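Local coordinates for protein SusD homolog (Bacteroides thetaiotaomicron, PDB 3EHM) that probably binds mucin O-glycans at the cell surface as a SusD-family lipoprotein, helping this gut bacterium to use host mucin sugars, at residues P142-Y145 against N146-G149; V175-L178 against N179-Y183. All coordinates share one frame; numbering follows the deposited sequence.

In the fold
From the N terminus, helix 116-140 leads into the loop in which interaction 1 (142-145 with 146-149) makes a tight turn. The chain then runs through the rest of that loop into helix 160-178, at whose C-terminal end interaction 2 (175-178 with 179-183) takes it out toward helix 197-215. The two contacts follow in series, neither enclosing nor crossing the other; the centres of interactions 1 and 2 lie about 25 Å apart. Interaction 1 rests on helices 116-140 and 160-178 through Tyr145, while interaction 2 packs on 116-140 and 197-215 through Leu178. They stand before and at the end of helix 160-178, tying it to its neighbours in this mainly helical, tetratricopeptide-repeat-containing fold.

Interaction 1. Residues P142-Y145 against N146-G149; sequences PIAY and NSAG
Tyr145 and Ala148 close a type I beta turn: Ala148 N donates to Tyr145 O at 3.2 Å, with an N-H...O angle of 148°. The donor stands well above the carbonyl plane, 66° out of it. The turn follows directly on an inverse gamma turn centred on Ala144, spanned by a weak bond from Tyr145 N to Ile143 O.

Van der Waals contacts line the turn. Ala148 CB points back at residues 142-145 and lies 3.2 Å from Tyr145 O, while Ser147 OG comes within 3.5 Å of Ala144 CB. The side chains of Tyr145 and Asn146 pass at a slant and stay in touch: the amide oxygen OD1 of Asn146 approaches the ring atom CD2 of Tyr145 at 3.7 Å, with ring and amide planes nearly perpendicular. Tyr145 holds CG opposite its own backbone N (chi1 -173°), which carries the ring away from the turn and in between helices 116-140 and 160-178.

Polar ends find partners outside the turn. Tyr145 OH bonds to Asp170 and Asn130, Asn146 ND2 to Ser166, and Ser147 OG to the carbonyl of Lys156. Asp158 OD2 accepts from the backbone N of both Tyr145 and Asn146, gathering two adjacent amides on one carboxylate oxygen.

With two amides turned on it, the Asp158 carboxylate would probably favour its charged form, and the tyrosine hydroxyl, lying between Asp170 of helix 160-178 and Asn130 of helix 116-140, links the turn to both helices.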
loop_
_atom_site.group_PDB
_atom_site.type_symbol
_atom_site.label_atom_id
_atom_site.label_comp_id
_atom_site.label_asym_id
_atom_site.label_seq_id
_atom_site.Cartn_x
_atom_site.Cartn_y
_atom_site.Cartn_z
ATOM N N PRO A 142 8.104 1.615 -14.862
ATOM C CA PRO A 142 9.553 1.761 -15.052
ATOM C C PRO A 142 10.097 2.879 -14.166
ATOM O O PRO A 142 9.450 3.907 -14.005
ATOM C CB PRO A 142 9.683 2.139 -16.531
ATOM C CG PRO A 142 8.389 1.675 -17.147
ATOM C CD PRO A 142 7.378 1.985 -16.087
ATOM N N ILE A 143 11.279 2.673 -13.592
ATOM C CA ILE A 143 11.916 3.687 -12.755
ATOM C C ILE A 143 13.431 3.583 -12.914
ATOM O O ILE A 143 13.948 2.552 -13.369
ATOM C CB ILE A 143 11.584 3.512 -11.251
ATOM C CG1 ILE A 143 12.099 2.162 -10.752
ATOM C CG2 ILE A 143 10.079 3.644 -11.020
ATOM C CD1 ILE A 143 12.070 2.016 -9.232
ATOM N N ALA A 144 14.140 4.648 -12.549
ATOM C CA ALA A 144 15.600 4.659 -12.633
ATOM C C ALA A 144 16.135 3.919 -11.412
ATOM O O ALA A 144 16.461 4.533 -10.396
ATOM C CB ALA A 144 16.114 6.094 -12.648
ATOM N N TYR A 145 16.226 2.598 -11.516
ATOM C CA TYR A 145 16.688 1.785 -10.399
ATOM C C TYR A 145 18.181 1.478 -10.412
ATOM O O TYR A 145 18.908 1.870 -9.501
ATOM C CB TYR A 145 15.910 0.470 -10.351
ATOM C CG TYR A 145 16.217 -0.347 -9.121
ATOM C CD1 TYR A 145 15.607 -0.060 -7.896
ATOM C CD2 TYR A 145 17.162 -1.371 -9.162
ATOM C CE1 TYR A 145 15.938 -0.773 -6.743
ATOM C CE2 TYR A 145 17.499 -2.086 -8.018
ATOM C CZ TYR A 145 16.888 -1.784 -6.815
ATOM O OH TYR A 145 17.240 -2.491 -5.686
ATOM N N ASN A 146 18.643 0.773 -11.437
ATOM C CA ASN A 146 20.054 0.413 -11.516
ATOM C C ASN A 146 20.992 1.591 -11.754
ATOM O O ASN A 146 22.163 1.542 -11.378
ATOM C CB ASN A 146 20.266 -0.644 -12.601
ATOM C CG ASN A 146 19.707 -1.995 -12.205
ATOM O OD1 ASN A 146 20.037 -2.527 -11.142
ATOM N ND2 ASN A 146 18.865 -2.563 -13.059
ATOM N N SER A 147 20.480 2.648 -12.373
ATOM C CA SER A 147 21.295 3.825 -12.650
ATOM C C SER A 147 21.439 4.717 -11.417
ATOM O O SER A 147 22.288 5.613 -11.386
ATOM C CB SER A 147 20.681 4.625 -13.801
ATOM O OG SER A 147 19.358 5.032 -13.495
ATOM N N ALA A 148 20.615 4.461 -10.405
ATOM C CA ALA A 148 20.636 5.247 -9.174
ATOM C C ALA A 148 22.028 5.325 -8.569
ATOM O O ALA A 148 22.652 4.303 -8.271
ATOM C CB ALA A 148 19.668 4.658 -8.159
ATOM N N GLY A 149 22.508 6.550 -8.386
ATOM C CA GLY A 149 23.825 6.746 -7.811
ATOM C C GLY A 149 24.927 6.981 -8.830
ATOM O O GLY A 149 26.056 7.285 -8.451
#

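Interaction 2. Residues V175-L178 against N179-Y183; sequences VELL and NTISY
Thr180 grips the carbonyl of Leu177 twice, through its backbone and through its side chain. Thr180 OG1 donates to Leu177 O at 2.6 Å, in the carbonyl plane, and Thr180 N reaches the same oxygen, Leu177 O, at 3.0 Å from above that plane. With chi1 at 66°, OG1 is tucked in beside both the backbone N and the carbonyl carbon of its own residue and faces Leu177 O. The same rotation leaves Thr180 CG2 3.6 Å from Glu176 O.

The remaining backbone bonds carry the chain off the helix. Asn179 N continues the helical pattern to Val175 O at 2.9 Å. Two residues on, Ile181 N bonds to Leu178 O at 3.1 Å and closes a type I beta turn from Leu178 to Ile181. Bonds thus shorten from four residues to three as the chain passes from helix to loop.

The apolar contact between the segments is a loose one, Leu177 CD2 to Ile181 CG1 at 4.4 Å. Van der Waals contacts add to it: the side chains of Val175 and Asn179, four residues apart, run alongside each other, and Ile181 CB points back to the helix, with Ile181 CG1 3.7 Å from Leu177 O. Farther along, Ile181 CG2 sits over the centre of one face of the Tyr183 ring. Leu178 CB leaves the backbone away from 179-183, though still against Asn179 N, and the side chain packs on Ala120 and Ile127 of helix 116-140 and Val201 of helix 197-215.

Three of the carbonyls in this last turn are taken up by amides of the chain beyond it, one with a threonine hydroxyl added, a pattern typical of a helix C-terminus unwinding through a type I turn, here where helix 160-178 gives way to the loop before helix 197-215.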
loop_
_atom_site.group_PDB
_atom_site.type_symbol
_atom_site.label_atom_id
_atom_site.label_comp_id
_atom_site.label_asym_id
_atom_site.label_seq_id
_atom_site.Cartn_x
_atom_site.Cartn_y
_atom_site.Cartn_z
ATOM N N VAL A 175 20.812 -9.006 2.845
ATOM C CA VAL A 175 20.624 -10.065 3.829
ATOM C C VAL A 175 21.924 -10.831 4.087
ATOM O O VAL A 175 22.298 -11.075 5.233
ATOM C CB VAL A 175 19.530 -11.048 3.359
ATOM C CG1 VAL A 175 19.474 -12.261 4.280
ATOM C CG2 VAL A 175 18.178 -10.334 3.337
ATOM N N GLU A 176 22.613 -11.205 3.017
ATOM C CA GLU A 176 23.866 -11.931 3.154
ATOM C C GLU A 176 24.858 -11.187 4.046
ATOM O O GLU A 176 25.518 -11.784 4.897
ATOM C CB GLU A 176 24.505 -12.163 1.782
ATOM C CG GLU A 176 26.026 -12.201 1.846
ATOM C CD GLU A 176 26.646 -13.151 0.845
ATOM O OE1 GLU A 176 25.918 -14.021 0.315
ATOM O OE2 GLU A 176 27.871 -13.041 0.603
ATOM N N LEU A 177 24.964 -9.880 3.850
ATOM C CA LEU A 177 25.896 -9.090 4.635
ATOM C C LEU A 177 25.423 -8.870 6.062
ATOM O O LEU A 177 26.180 -9.076 7.007
ATOM C CB LEU A 177 26.149 -7.743 3.957
ATOM C CG LEU A 177 27.195 -6.850 4.635
ATOM C CD1 LEU A 177 27.968 -6.074 3.582
ATOM C CD2 LEU A 177 26.525 -5.913 5.616
ATOM N N LEU A 178 24.167 -8.460 6.217
ATOM C CA LEU A 178 23.612 -8.189 7.537
ATOM C C LEU A 178 23.528 -9.429 8.418
ATOM O O LEU A 178 23.520 -9.328 9.647
ATOM C CB LEU A 178 22.234 -7.533 7.394
ATOM C CG LEU A 178 22.281 -6.165 6.696
ATOM C CD1 LEU A 178 20.884 -5.618 6.507
ATOM C CD2 LEU A 178 23.122 -5.203 7.526
ATOM N N ASN A 179 23.476 -10.603 7.798
ATOM C CA ASN A 179 23.410 -11.847 8.556
ATOM C C ASN A 179 24.728 -12.137 9.278
ATOM O O ASN A 179 24.797 -13.034 10.115
ATOM C CB ASN A 179 23.048 -13.012 7.631
ATOM C CG ASN A 179 21.557 -13.306 7.623
ATOM O OD1 ASN A 179 21.052 -13.994 6.738
ATOM N ND2 ASN A 179 20.848 -12.796 8.622
ATOM N N THR A 180 25.767 -11.371 8.963
ATOM C CA THR A 180 27.063 -11.566 9.607
ATOM C C THR A 180 27.294 -10.523 10.693
ATOM O O THR A 180 28.308 -10.554 11.394
ATOM C CB THR A 180 28.224 -11.477 8.594
ATOM O OG1 THR A 180 28.307 -10.145 8.071
ATOM C CG2 THR A 180 28.005 -12.457 7.449
ATOM N N ILE A 181 26.348 -9.596 10.824
ATOM C CA ILE A 181 26.438 -8.538 11.825
ATOM C C ILE A 181 25.608 -8.959 13.032
ATOM O O ILE A 181 24.403 -9.192 12.915
ATOM C CB ILE A 181 25.883 -7.203 11.273
ATOM C CG1 ILE A 181 26.572 -6.857 9.948
ATOM C CG2 ILE A 181 26.083 -6.091 12.297
ATOM C CD1 ILE A 181 28.059 -6.590 10.063
ATOM N N SER A 182 26.252 -9.056 14.189
ATOM C CA SER A 182 25.567 -9.465 15.410
ATOM C C SER A 182 25.386 -8.342 16.429
ATOM O O SER A 182 24.715 -8.524 17.445
ATOM C CB SER A 182 26.322 -10.626 16.060
ATOM O OG SER A 182 27.705 -10.332 16.153
ATOM N N TYR A 183 25.980 -7.185 16.163
ATOM C CA TYR A 183 25.865 -6.051 17.077
ATOM C C TYR A 183 24.876 -5.012 16.548
ATOM O O TYR A 183 24.462 -5.077 15.393
ATOM C CB TYR A 183 27.235 -5.403 17.282
ATOM C CG TYR A 183 27.989 -5.165 15.996
ATOM C CD1 TYR A 183 28.799 -6.159 15.447
ATOM C CD2 TYR A 183 27.875 -3.956 15.313
ATOM C CE1 TYR A 183 29.480 -5.955 14.247
ATOM C CE2 TYR A 183 28.549 -3.741 14.111
ATOM C CZ TYR A 183 29.349 -4.746 13.584
ATOM O OH TYR A 183 30.002 -4.544 12.392
#